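Local structure of 7,8-dihydro-6-hydroxymethylpterin pyrophosphokinase-dihydropteroate synthase (Plasmodium falciparum, 6JWS) at residues T389-I394 with E424-I429; G393-N398 with Q416-M421; K476-I481 with L497-N502; L573-L578 with P601-Y606. The protein probably catalyses two successive steps of folate biosynthesis, pyrophosphorylation of 6-hydroxymethyl-7,8-dihydropterin by ATP and condensation of the product with 4-aminobenzoate to 7,8-dihydropteroate. The protein carries 1 engineered substitution. One frame throughout, in Å; residues are numbered along the deposited sequence.

Interaction 1: T389-I394 with E424-I429; sequences TNIVGI and EGASVI
Three backbone hydrogen bonds join the residues 389-394 to 424-429. Two of them converge on one acceptor. Ile391 O takes the N-H of Ser427 at 3.0 Å and also that of Val428 at 3.2 Å. Both donors lie in the plane of its carbonyl. The third bond runs the other way, from Gly393 N to Val428 O over 2.8 Å, with a nearly straight N-H...O angle of 161°. Here the donor stands above the carbonyl plane. Weaker CA-H...O contacts fill in between, from Val392 CA to Val428 O and from Ile429 CA to Gly393 O.

These bonds mark a parallel pairing of Val392 with Val428 and of Gly393 with Ile429. It is the first beta-alpha-beta step of the TIM barrel of the pterin-binding domain. Strand 390-396 leads through helix 411-424 to strand 428-432. The helix stops just before Gly425, whose positive phi belongs to a Schellman motif, and the chain then turns back to the sheet.

Water supplies a further bridge just before the strand pairing begins. One molecule accepts from Ile391 N and donates to Gly425 O at 3.2 Å. It is also hydrogen-bonded to Ser427 OG, 2.5 Å away.

Apolar contact is modest. Val392 and Val428 share one face of the sheet, lie side by side and point the same way. Each has CG1 anti to its backbone N, and the two CG1 methyls meet at 3.8 Å. Ile391 brings its CG2 branch to Ala426 CB at 4.3 Å. The Ile391 side chain also touches helix 690-704.

Interaction 2: G393-N398 with Q416-M421; sequences GILNVN and QRMFEM
Leu395 and Met421 have the most surface buried here, and Met418 comes next. Leu395 extends from the strand with CG anti to the backbone N (chi1 -179°), which sends both methyls to the helix. CD2 meets Met418 CG at 3.6 Å and lies almost as near its sulfur. These two side chains cross at about a right angle. The other methyl, CD1, rests against the aliphatic part of Arg417 at CG, 4.0 Å away, and the two side chains pass alongside, pointing opposite ways.

Helix 416-421 runs almost antiparallel to strand 393-396 (173°), their axes 9.2 Å apart. That is the layout of a TIM-barrel beta-alpha-beta crossover, in which the helix lies on the outer side of the strand that precedes it.

Met421 works against the backbone. Gly393 has no side chain, so the sulfur can settle on the strand, with SD 3.7 Å from Gly393 C and 3.6 Å from Ile394 O. A bend at the last torsion (chi3 -61°) turns CE over the Ile394 carbonyl, with Leu395 CB beyond at 4.2 Å.

Met421 also packs on Arg417, one helical turn earlier. Its CG lies 3.5 Å above the centre of the Arg417 guanidinium plane. NE of that group holds a water, which in turn donates to Ile394 O. NH1 makes a salt bridge to Glu420 OE2, although the hydrogen bond in it is weak.

Interaction 3: K476-I481 with L497-N502; sequences KPIISI and LVDILN. With PT1 (pteroic acid), chain I.
Asn502 carries this contact to the ligand. Its amide meets the pteroic acid edge with two nearly straight bonds. OD1 accepts from PT1 N11 at 2.9 Å, and ND2 donates to PT1 N9 at 3.2 Å.

The next shell holds that amide in place. Asn502 CG is anti to the backbone N, and its CB rests 3.5 Å from Ser480 OG. Ser480 OG is hydrogen-bonded to Asp430, which also receives a weak bond from Asn502 ND2. Asn502 N binds Ile481 O at 2.9 Å, from above the carbonyl plane.

Farther back, parallel strands 478-482 and 500-503 of a beta-alpha-beta unit pair through Ile481 N and Ile500 O. Ile479 O takes two donors, Asp499 N and Ile500 N. Asp499 then folds back, and OD2 accepts Ile479 N at 2.8 Å through its anti lone pair. A water also donates to OD2. On the outer side of the barrel, Val498 CG1 fits between the CG2 methyls of Ile479 and Ile481.

The donor and acceptor of Asn502 match those of the pterin edge. N9 accepts a hydrogen bond, so it probably carries no proton of its own.

Interaction 4: L573-L578 with P601-Y606; sequences LFDIGL and PLFIGY. With PT1 (pteroic acid), chain I.
A water is the best-held polar atom, with four partners around it. It donates to Asp575 OD1 at 2.6 Å. It accepts from Leu578 N and from Gly605 N, the latter at 2.9 Å. PT1 O1, also at 2.9 Å, is the fourth, so the water ties both segments to the ligand.

Asp575 serves two sides. OD1 also accepts Gly577 N in an Asx turn, which fixes the carboxylate. OD2 accepts PT1 N11 at 2.8 Å and lies 2.6 Å from PT1 N4. The negative charge probably favours a proton on ring nitrogen N4.

Behind the ligand, the sixth and seventh strands of the TIM barrel, 572-575 and 603-604, meet in a single bridge of Phe574 with Leu602. Phe574 N donates to Pro601 O, and Phe603 N donates to Phe574 O at 2.8 Å, nearly along the C=O axis.

Side chains line the seam. The Phe603 ring sets its CD1 edge 3.3 Å from Asp575 OD2. The Leu573 side chain lies across Pro601 at about a right angle, and its CD2 touches Pro601 CB. Leu578 CD1 lies alongside Tyr606 CB. The Tyr606 side chain also packs on helix 657-680.

All four contacts belong to the TIM barrel of the pterin-binding domain. Interactions 1 and 2 share Gly393 and Ile394 on strand 390-396, with centres about 10 Å apart. Helix 411-424 of interaction 2 leads directly into strand 428-432 of interaction 1. That strand is also hydrogen-bonded to strand 478-482 of interaction 3, and the centres of interactions 1 and 3 are about 11 Å apart. Interaction 3 follows them along the chain, and interaction 4 comes last. Interaction 4 joins the two end strands of the eight-stranded parallel sheet and so closes the ring. Interactions 3 and 4 lie about 16 Å apart between centres and do not touch, yet both bind the same pteroic acid.

Interaction 1: T389-I394 with E424-I429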
# COMPACT_ATOMS: atom_id res chain seq x y z
N THR B 389 -6.37 -4.43 -11.64
CA THR B 389 -7.35 -3.37 -11.47
C THR B 389 -7.67 -2.78 -12.84
O THR B 389 -6.84 -2.08 -13.42
CB THR B 389 -6.86 -2.33 -10.46
OG1 THR B 389 -6.65 -2.97 -9.21
CG2 THR B 389 -7.81 -1.17 -10.26
N ASN B 390 -8.87 -3.09 -13.35
CA ASN B 390 -9.33 -2.64 -14.66
C ASN B 390 -10.01 -1.27 -14.55
O ASN B 390 -10.73 -0.99 -13.58
CB ASN B 390 -10.31 -3.65 -15.27
CG ASN B 390 -9.68 -4.98 -15.63
OD1 ASN B 390 -8.81 -5.05 -16.50
ND2 ASN B 390 -10.06 -6.04 -14.93
N ILE B 391 -9.79 -0.42 -15.55
CA ILE B 391 -10.42 0.88 -15.60
C ILE B 391 -11.71 0.79 -16.40
O ILE B 391 -11.73 0.28 -17.52
CB ILE B 391 -9.47 1.95 -16.16
CG1 ILE B 391 -8.30 2.18 -15.20
CG2 ILE B 391 -10.25 3.23 -16.40
CD1 ILE B 391 -7.17 3.00 -15.78
N VAL B 392 -12.80 1.25 -15.79
CA VAL B 392 -14.07 1.35 -16.48
C VAL B 392 -14.32 2.83 -16.71
O VAL B 392 -14.46 3.58 -15.75
CB VAL B 392 -15.22 0.70 -15.67
CG1 VAL B 392 -16.54 0.79 -16.44
CG2 VAL B 392 -14.92 -0.75 -15.32
N GLY B 393 -14.28 3.25 -17.97
CA GLY B 393 -14.48 4.66 -18.31
C GLY B 393 -15.97 5.00 -18.43
O GLY B 393 -16.75 4.19 -18.95
N ILE B 394 -16.36 6.17 -17.92
CA ILE B 394 -17.76 6.52 -17.75
C ILE B 394 -18.21 7.37 -18.94
O ILE B 394 -17.59 8.38 -19.25
CB ILE B 394 -17.99 7.30 -16.43
CG1 ILE B 394 -17.71 6.47 -15.18
CG2 ILE B 394 -19.39 7.90 -16.39
CD1 ILE B 394 -17.53 7.32 -13.93
N GLU B 424 -7.07 6.16 -23.91
CA GLU B 424 -6.51 6.57 -22.64
C GLU B 424 -6.23 5.36 -21.73
O GLU B 424 -5.55 5.51 -20.72
CB GLU B 424 -7.36 7.66 -21.98
CG GLU B 424 -7.10 9.08 -22.49
CD GLU B 424 -8.10 10.09 -21.94
OE1 GLU B 424 -8.90 9.72 -21.05
OE2 GLU B 424 -8.09 11.26 -22.38
N GLY B 425 -6.75 4.19 -22.11
CA GLY B 425 -6.41 2.93 -21.45
C GLY B 425 -7.57 2.26 -20.69
O GLY B 425 -7.34 1.35 -19.90
N ALA B 426 -8.81 2.70 -20.91
CA ALA B 426 -9.96 2.00 -20.35
C ALA B 426 -10.12 0.62 -20.98
O ALA B 426 -10.05 0.47 -22.20
CB ALA B 426 -11.19 2.83 -20.57
N SER B 427 -10.38 -0.39 -20.15
CA SER B 427 -10.67 -1.74 -20.61
C SER B 427 -12.18 -1.92 -20.85
O SER B 427 -12.61 -2.81 -21.60
CB SER B 427 -10.22 -2.76 -19.56
OG SER B 427 -8.87 -2.55 -19.22
N VAL B 428 -12.96 -1.13 -20.12
CA VAL B 428 -14.41 -1.20 -20.21
C VAL B 428 -14.91 0.21 -20.38
O VAL B 428 -14.33 1.14 -19.83
CB VAL B 428 -15.06 -1.88 -18.99
CG1 VAL B 428 -16.58 -1.90 -19.10
CG2 VAL B 428 -14.55 -3.30 -18.80
N ILE B 429 -15.99 0.35 -21.15
CA ILE B 429 -16.75 1.59 -21.17
C ILE B 429 -18.13 1.30 -20.59
O ILE B 429 -18.80 0.38 -21.09
CB ILE B 429 -16.89 2.15 -22.60
CG1 ILE B 429 -15.56 2.24 -23.34
CG2 ILE B 429 -17.63 3.48 -22.57
CD1 ILE B 429 -14.49 2.98 -22.58
O HOH W 1 -7.66 -0.97 -17.68

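Interaction 2: G393-N398 with Q416-M421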
# COMPACT_ATOMS: atom_id res chain seq x y z
N GLY B 393 -14.28 3.25 -17.97
CA GLY B 393 -14.48 4.66 -18.31
C GLY B 393 -15.97 5.00 -18.43
O GLY B 393 -16.75 4.19 -18.95
N ILE B 394 -16.36 6.17 -17.92
CA ILE B 394 -17.76 6.52 -17.75
C ILE B 394 -18.21 7.37 -18.94
O ILE B 394 -17.59 8.38 -19.25
CB ILE B 394 -17.99 7.30 -16.43
CG1 ILE B 394 -17.71 6.47 -15.18
CG2 ILE B 394 -19.39 7.90 -16.39
CD1 ILE B 394 -17.53 7.32 -13.93
N LEU B 395 -19.31 6.96 -19.59
CA LEU B 395 -19.97 7.82 -20.56
C LEU B 395 -21.43 8.01 -20.15
O LEU B 395 -22.25 7.14 -20.38
CB LEU B 395 -19.88 7.22 -21.97
CG LEU B 395 -20.55 8.09 -23.03
CD1 LEU B 395 -19.72 9.34 -23.31
CD2 LEU B 395 -20.75 7.32 -24.33
N ASN B 396 -21.72 9.14 -19.53
CA ASN B 396 -23.08 9.50 -19.17
C ASN B 396 -23.60 10.45 -20.25
O ASN B 396 -23.15 11.58 -20.35
CB ASN B 396 -23.14 10.16 -17.79
CG ASN B 396 -24.51 10.69 -17.44
OD1 ASN B 396 -25.53 10.18 -17.90
ND2 ASN B 396 -24.56 11.69 -16.57
N VAL B 397 -24.55 9.95 -21.05
CA VAL B 397 -24.99 10.69 -22.23
C VAL B 397 -25.72 11.97 -21.81
O VAL B 397 -25.43 13.05 -22.34
CB VAL B 397 -25.77 9.81 -23.21
CG1 VAL B 397 -26.29 10.63 -24.40
CG2 VAL B 397 -24.90 8.65 -23.68
N ASN B 398 -26.59 11.86 -20.80
CA ASN B 398 -27.23 13.02 -20.19
C ASN B 398 -26.20 14.11 -19.90
O ASN B 398 -26.36 15.24 -20.35
CB ASN B 398 -27.93 12.67 -18.88
CG ASN B 398 -29.44 12.66 -18.99
OD1 ASN B 398 -30.05 11.59 -18.93
ND2 ASN B 398 -30.04 13.83 -19.14
N GLN B 416 -16.88 9.82 -30.06
CA GLN B 416 -15.54 10.36 -30.03
C GLN B 416 -14.94 10.14 -28.64
O GLN B 416 -13.81 9.68 -28.52
CB GLN B 416 -15.62 11.86 -30.31
CG GLN B 416 -14.54 12.41 -31.23
CD GLN B 416 -15.06 13.67 -31.90
OE1 GLN B 416 -15.55 13.64 -33.03
NE2 GLN B 416 -14.99 14.79 -31.18
N ARG B 417 -15.71 10.49 -27.61
CA ARG B 417 -15.33 10.34 -26.21
C ARG B 417 -15.03 8.88 -25.89
O ARG B 417 -14.06 8.60 -25.18
CB ARG B 417 -16.41 10.94 -25.30
CG ARG B 417 -16.09 10.89 -23.81
CD ARG B 417 -14.83 11.64 -23.38
NE ARG B 417 -14.58 11.45 -21.95
CZ ARG B 417 -13.39 11.24 -21.40
NH1 ARG B 417 -12.30 11.21 -22.15
NH2 ARG B 417 -13.29 11.07 -20.09
N MET B 418 -15.82 7.95 -26.44
CA MET B 418 -15.59 6.52 -26.25
C MET B 418 -14.25 6.11 -26.82
O MET B 418 -13.56 5.28 -26.22
CB MET B 418 -16.70 5.67 -26.86
CG MET B 418 -18.00 5.82 -26.11
SD MET B 418 -19.42 5.02 -26.87
CE MET B 418 -18.96 3.30 -26.71
N PHE B 419 -13.88 6.67 -27.98
CA PHE B 419 -12.60 6.35 -28.61
C PHE B 419 -11.45 6.92 -27.78
O PHE B 419 -10.42 6.29 -27.60
CB PHE B 419 -12.60 6.73 -30.10
CG PHE B 419 -13.14 5.65 -31.01
CD1 PHE B 419 -12.31 4.64 -31.49
CD2 PHE B 419 -14.47 5.64 -31.39
CE1 PHE B 419 -12.81 3.64 -32.31
CE2 PHE B 419 -14.98 4.63 -32.21
CZ PHE B 419 -14.15 3.64 -32.66
N GLU B 420 -11.64 8.13 -27.28
CA GLU B 420 -10.68 8.79 -26.41
C GLU B 420 -10.39 7.92 -25.17
O GLU B 420 -9.23 7.72 -24.78
CB GLU B 420 -11.32 10.13 -26.04
CG GLU B 420 -10.36 11.25 -25.80
CD GLU B 420 -11.14 12.54 -25.62
OE1 GLU B 420 -11.84 12.97 -26.59
OE2 GLU B 420 -11.11 13.08 -24.50
N MET B 421 -11.43 7.36 -24.55
CA MET B 421 -11.24 6.62 -23.31
C MET B 421 -10.53 5.30 -23.58
O MET B 421 -9.71 4.84 -22.78
CB MET B 421 -12.56 6.40 -22.56
CG MET B 421 -13.05 7.67 -21.88
SD MET B 421 -14.54 7.45 -20.87
CE MET B 421 -15.73 6.89 -22.09
O HOH W 2 -17.09 10.77 -20.89

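Interaction 3: K476-I481 with L497-N502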
# COMPACT_ATOMS: atom_id res chain seq x y z
N LYS B 476 -10.71 -4.59 -28.81
CA LYS B 476 -12.05 -4.07 -28.64
C LYS B 476 -12.37 -3.93 -27.16
O LYS B 476 -12.19 -4.88 -26.40
CB LYS B 476 -13.11 -4.91 -29.36
CG LYS B 476 -14.46 -4.21 -29.50
CD LYS B 476 -15.51 -5.05 -30.21
CE LYS B 476 -16.78 -4.28 -30.48
NZ LYS B 476 -17.93 -5.20 -30.65
N PRO B 477 -12.83 -2.74 -26.71
CA PRO B 477 -13.23 -2.55 -25.32
C PRO B 477 -14.53 -3.30 -25.07
O PRO B 477 -15.34 -3.49 -25.98
CB PRO B 477 -13.41 -1.03 -25.15
CG PRO B 477 -13.68 -0.55 -26.56
CD PRO B 477 -12.97 -1.51 -27.50
N ILE B 478 -14.66 -3.80 -23.85
CA ILE B 478 -15.87 -4.40 -23.34
C ILE B 478 -16.83 -3.25 -23.10
O ILE B 478 -16.41 -2.17 -22.67
CB ILE B 478 -15.49 -5.18 -22.07
CG1 ILE B 478 -14.37 -6.17 -22.38
CG2 ILE B 478 -16.70 -5.85 -21.46
CD1 ILE B 478 -13.84 -6.94 -21.18
N ILE B 479 -18.11 -3.46 -23.43
CA ILE B 479 -19.11 -2.42 -23.26
C ILE B 479 -20.07 -2.81 -22.14
O ILE B 479 -20.72 -3.87 -22.19
CB ILE B 479 -19.87 -2.13 -24.58
CG1 ILE B 479 -18.93 -1.74 -25.72
CG2 ILE B 479 -20.94 -1.07 -24.37
CD1 ILE B 479 -17.99 -0.61 -25.37
N SER B 480 -20.23 -1.90 -21.18
CA SER B 480 -21.16 -2.06 -20.09
C SER B 480 -22.29 -1.03 -20.21
O SER B 480 -22.05 0.15 -20.48
CB SER B 480 -20.41 -1.93 -18.78
OG SER B 480 -21.30 -1.98 -17.68
N ILE B 481 -23.53 -1.46 -19.96
CA ILE B 481 -24.64 -0.51 -19.97
C ILE B 481 -25.20 -0.35 -18.56
O ILE B 481 -25.62 -1.32 -17.94
CB ILE B 481 -25.74 -0.86 -21.00
CG1 ILE B 481 -26.95 0.06 -20.85
CG2 ILE B 481 -26.16 -2.32 -20.95
CD1 ILE B 481 -27.70 0.24 -22.14
N LEU B 497 -24.96 -4.82 -28.86
CA LEU B 497 -24.39 -3.50 -28.61
C LEU B 497 -23.58 -3.49 -27.31
O LEU B 497 -22.84 -2.54 -27.10
CB LEU B 497 -25.51 -2.45 -28.60
CG LEU B 497 -26.34 -2.34 -29.89
CD1 LEU B 497 -27.36 -1.23 -29.79
CD2 LEU B 497 -25.44 -2.11 -31.09
N VAL B 498 -23.74 -4.53 -26.47
CA VAL B 498 -23.20 -4.50 -25.12
C VAL B 498 -22.73 -5.89 -24.70
O VAL B 498 -23.22 -6.89 -25.23
CB VAL B 498 -24.20 -3.92 -24.09
CG1 VAL B 498 -24.59 -2.49 -24.42
CG2 VAL B 498 -25.44 -4.80 -23.90
N ASP B 499 -21.82 -5.92 -23.71
CA ASP B 499 -21.34 -7.14 -23.08
C ASP B 499 -21.85 -7.30 -21.64
O ASP B 499 -22.02 -8.43 -21.20
CB ASP B 499 -19.82 -7.13 -23.05
CG ASP B 499 -19.29 -6.94 -24.45
OD1 ASP B 499 -19.60 -7.83 -25.30
OD2 ASP B 499 -18.65 -5.87 -24.70
N ILE B 500 -22.03 -6.21 -20.89
CA ILE B 500 -22.20 -6.31 -19.45
C ILE B 500 -23.43 -5.50 -19.04
O ILE B 500 -23.57 -4.36 -19.47
CB ILE B 500 -20.94 -5.80 -18.70
CG1 ILE B 500 -19.74 -6.74 -18.88
CG2 ILE B 500 -21.24 -5.58 -17.21
CD1 ILE B 500 -18.42 -6.19 -18.38
N LEU B 501 -24.31 -6.11 -18.23
CA LEU B 501 -25.34 -5.34 -17.53
C LEU B 501 -24.75 -4.76 -16.24
O LEU B 501 -24.23 -5.47 -15.38
CB LEU B 501 -26.56 -6.23 -17.26
CG LEU B 501 -27.66 -5.63 -16.37
CD1 LEU B 501 -28.29 -4.39 -17.00
CD2 LEU B 501 -28.75 -6.64 -16.07
N ASN B 502 -24.86 -3.44 -16.10
CA ASN B 502 -24.55 -2.75 -14.86
C ASN B 502 -25.86 -2.29 -14.22
O ASN B 502 -26.41 -1.26 -14.60
CB ASN B 502 -23.61 -1.57 -15.14
CG ASN B 502 -23.35 -0.74 -13.91
OD1 ASN B 502 -23.59 -1.21 -12.79
ND2 ASN B 502 -22.91 0.50 -14.09
C2 PT1 I . -21.51 3.20 -9.10
C3 PT1 I . -22.26 4.13 -9.95
C5 PT1 I . -22.92 3.55 -11.12
N6 PT1 I . -22.35 5.46 -9.70
C7 PT1 I . -22.12 1.38 -10.49
N9 PT1 I . -22.81 2.21 -11.34
C10 PT1 I . -23.09 6.25 -10.53
N11 PT1 I . -22.04 0.02 -10.73
C12 PT1 I . -23.74 5.69 -11.62
C21 PT1 I . -22.28 11.19 -4.76
O22 PT1 I . -21.58 12.21 -4.99
O1 PT1 I . -20.88 3.66 -8.01
N4 PT1 I . -21.47 1.89 -9.41
N8 PT1 I . -23.63 4.38 -11.90
C13 PT1 I . -23.22 7.71 -10.21
N14 PT1 I . -24.07 7.86 -9.00
C15 PT1 I . -23.66 8.65 -7.98
C16 PT1 I . -24.03 8.33 -6.65
C17 PT1 I . -22.87 9.80 -8.28
C18 PT1 I . -23.57 9.17 -5.60
C19 PT1 I . -22.44 10.64 -7.22
C20 PT1 I . -22.78 10.31 -5.88
O23 PT1 I . -22.56 10.89 -3.58
O HOH W 3 -17.13 -5.63 -26.93

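Interaction 4: L573-L578 with P601-Y606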
# COMPACT_ATOMS: atom_id res chain seq x y z
N LEU B 573 -20.43 -9.66 -10.64
CA LEU B 573 -19.52 -8.78 -9.93
C LEU B 573 -20.31 -8.00 -8.88
O LEU B 573 -21.51 -7.78 -9.06
CB LEU B 573 -18.87 -7.86 -10.96
CG LEU B 573 -18.12 -8.63 -12.05
CD1 LEU B 573 -18.82 -8.47 -13.39
CD2 LEU B 573 -16.70 -8.13 -12.16
N PHE B 574 -19.63 -7.65 -7.78
CA PHE B 574 -20.23 -6.97 -6.64
C PHE B 574 -19.81 -5.51 -6.65
O PHE B 574 -18.66 -5.20 -6.97
CB PHE B 574 -19.71 -7.53 -5.31
CG PHE B 574 -20.17 -8.91 -4.95
CD1 PHE B 574 -19.99 -9.98 -5.81
CD2 PHE B 574 -20.68 -9.19 -3.70
CE1 PHE B 574 -20.41 -11.25 -5.45
CE2 PHE B 574 -21.13 -10.45 -3.34
CZ PHE B 574 -21.00 -11.48 -4.22
N ASP B 575 -20.75 -4.65 -6.22
CA ASP B 575 -20.49 -3.23 -6.08
C ASP B 575 -21.21 -2.74 -4.82
O ASP B 575 -22.42 -2.90 -4.69
CB ASP B 575 -20.85 -2.48 -7.37
CG ASP B 575 -20.51 -0.99 -7.33
OD1 ASP B 575 -20.20 -0.48 -6.24
OD2 ASP B 575 -20.51 -0.35 -8.41
N ILE B 576 -20.46 -2.11 -3.91
CA ILE B 576 -20.95 -1.70 -2.59
C ILE B 576 -21.79 -0.43 -2.70
O ILE B 576 -22.44 -0.04 -1.73
CB ILE B 576 -19.75 -1.46 -1.67
CG1 ILE B 576 -18.72 -0.65 -2.47
CG2 ILE B 576 -19.18 -2.79 -1.22
CD1 ILE B 576 -17.84 0.18 -1.64
N GLY B 577 -21.70 0.26 -3.85
CA GLY B 577 -22.48 1.45 -4.15
C GLY B 577 -22.09 2.67 -3.32
O GLY B 577 -22.91 3.22 -2.58
N LEU B 578 -20.84 3.13 -3.47
CA LEU B 578 -20.39 4.29 -2.71
C LEU B 578 -21.29 5.48 -3.00
O LEU B 578 -21.66 5.73 -4.15
CB LEU B 578 -18.94 4.61 -3.06
CG LEU B 578 -17.92 3.52 -2.72
CD1 LEU B 578 -16.59 3.81 -3.39
CD2 LEU B 578 -17.74 3.38 -1.21
N PRO B 601 -15.35 -10.94 -7.30
CA PRO B 601 -15.01 -9.92 -8.29
C PRO B 601 -15.66 -8.63 -7.81
O PRO B 601 -16.85 -8.61 -7.49
CB PRO B 601 -15.65 -10.42 -9.59
CG PRO B 601 -16.04 -11.88 -9.32
CD PRO B 601 -16.30 -11.95 -7.83
N LEU B 602 -14.84 -7.59 -7.66
CA LEU B 602 -15.28 -6.36 -7.04
C LEU B 602 -15.13 -5.20 -8.04
O LEU B 602 -14.06 -4.99 -8.61
CB LEU B 602 -14.45 -6.12 -5.78
CG LEU B 602 -14.76 -4.82 -5.02
CD1 LEU B 602 -16.16 -4.84 -4.39
CD2 LEU B 602 -13.70 -4.57 -3.94
N PHE B 603 -16.23 -4.45 -8.19
CA PHE B 603 -16.39 -3.31 -9.07
C PHE B 603 -16.81 -2.13 -8.19
O PHE B 603 -17.78 -2.25 -7.45
CB PHE B 603 -17.50 -3.70 -10.07
CG PHE B 603 -17.89 -2.66 -11.10
CD1 PHE B 603 -18.45 -1.45 -10.71
CD2 PHE B 603 -17.73 -2.91 -12.46
CE1 PHE B 603 -18.80 -0.49 -11.66
CE2 PHE B 603 -18.07 -1.95 -13.40
CZ PHE B 603 -18.61 -0.74 -13.00
N ILE B 604 -16.07 -1.01 -8.19
CA ILE B 604 -16.48 0.13 -7.37
C ILE B 604 -16.47 1.42 -8.19
O ILE B 604 -15.71 1.52 -9.15
CB ILE B 604 -15.61 0.32 -6.10
CG1 ILE B 604 -14.20 0.81 -6.44
CG2 ILE B 604 -15.57 -0.94 -5.23
CD1 ILE B 604 -13.34 1.12 -5.22
N GLY B 605 -17.28 2.40 -7.75
CA GLY B 605 -17.32 3.72 -8.34
C GLY B 605 -17.26 4.83 -7.29
O GLY B 605 -18.24 5.10 -6.59
N TYR B 606 -16.09 5.47 -7.17
CA TYR B 606 -15.88 6.56 -6.23
C TYR B 606 -15.77 7.88 -6.98
O TYR B 606 -15.76 8.95 -6.37
CB TYR B 606 -14.55 6.34 -5.50
CG TYR B 606 -13.36 6.17 -6.41
CD1 TYR B 606 -12.74 7.26 -7.03
CD2 TYR B 606 -12.84 4.91 -6.64
CE1 TYR B 606 -11.65 7.08 -7.87
CE2 TYR B 606 -11.75 4.72 -7.47
CZ TYR B 606 -11.14 5.81 -8.07
OH TYR B 606 -10.08 5.56 -8.91
C2 PT1 I . -21.51 3.20 -9.10
C3 PT1 I . -22.26 4.13 -9.95
C5 PT1 I . -22.92 3.55 -11.12
N6 PT1 I . -22.35 5.46 -9.70
C7 PT1 I . -22.12 1.38 -10.49
N9 PT1 I . -22.81 2.21 -11.34
C10 PT1 I . -23.09 6.25 -10.53
N11 PT1 I . -22.04 0.02 -10.73
C12 PT1 I . -23.74 5.69 -11.62
C21 PT1 I . -22.28 11.19 -4.76
O22 PT1 I . -21.58 12.21 -4.99
O1 PT1 I . -20.88 3.66 -8.01
N4 PT1 I . -21.47 1.89 -9.41
N8 PT1 I . -23.63 4.38 -11.90
C13 PT1 I . -23.22 7.71 -10.21
N14 PT1 I . -24.07 7.86 -9.00
C15 PT1 I . -23.66 8.65 -7.98
C16 PT1 I . -24.03 8.33 -6.65
C17 PT1 I . -22.87 9.80 -8.28
C18 PT1 I . -23.57 9.17 -5.60
C19 PT1 I . -22.44 10.64 -7.22
C20 PT1 I . -22.78 10.31 -5.88
O23 PT1 I . -22.56 10.89 -3.58
O HOH W 4 -19.57 2.00 -6.02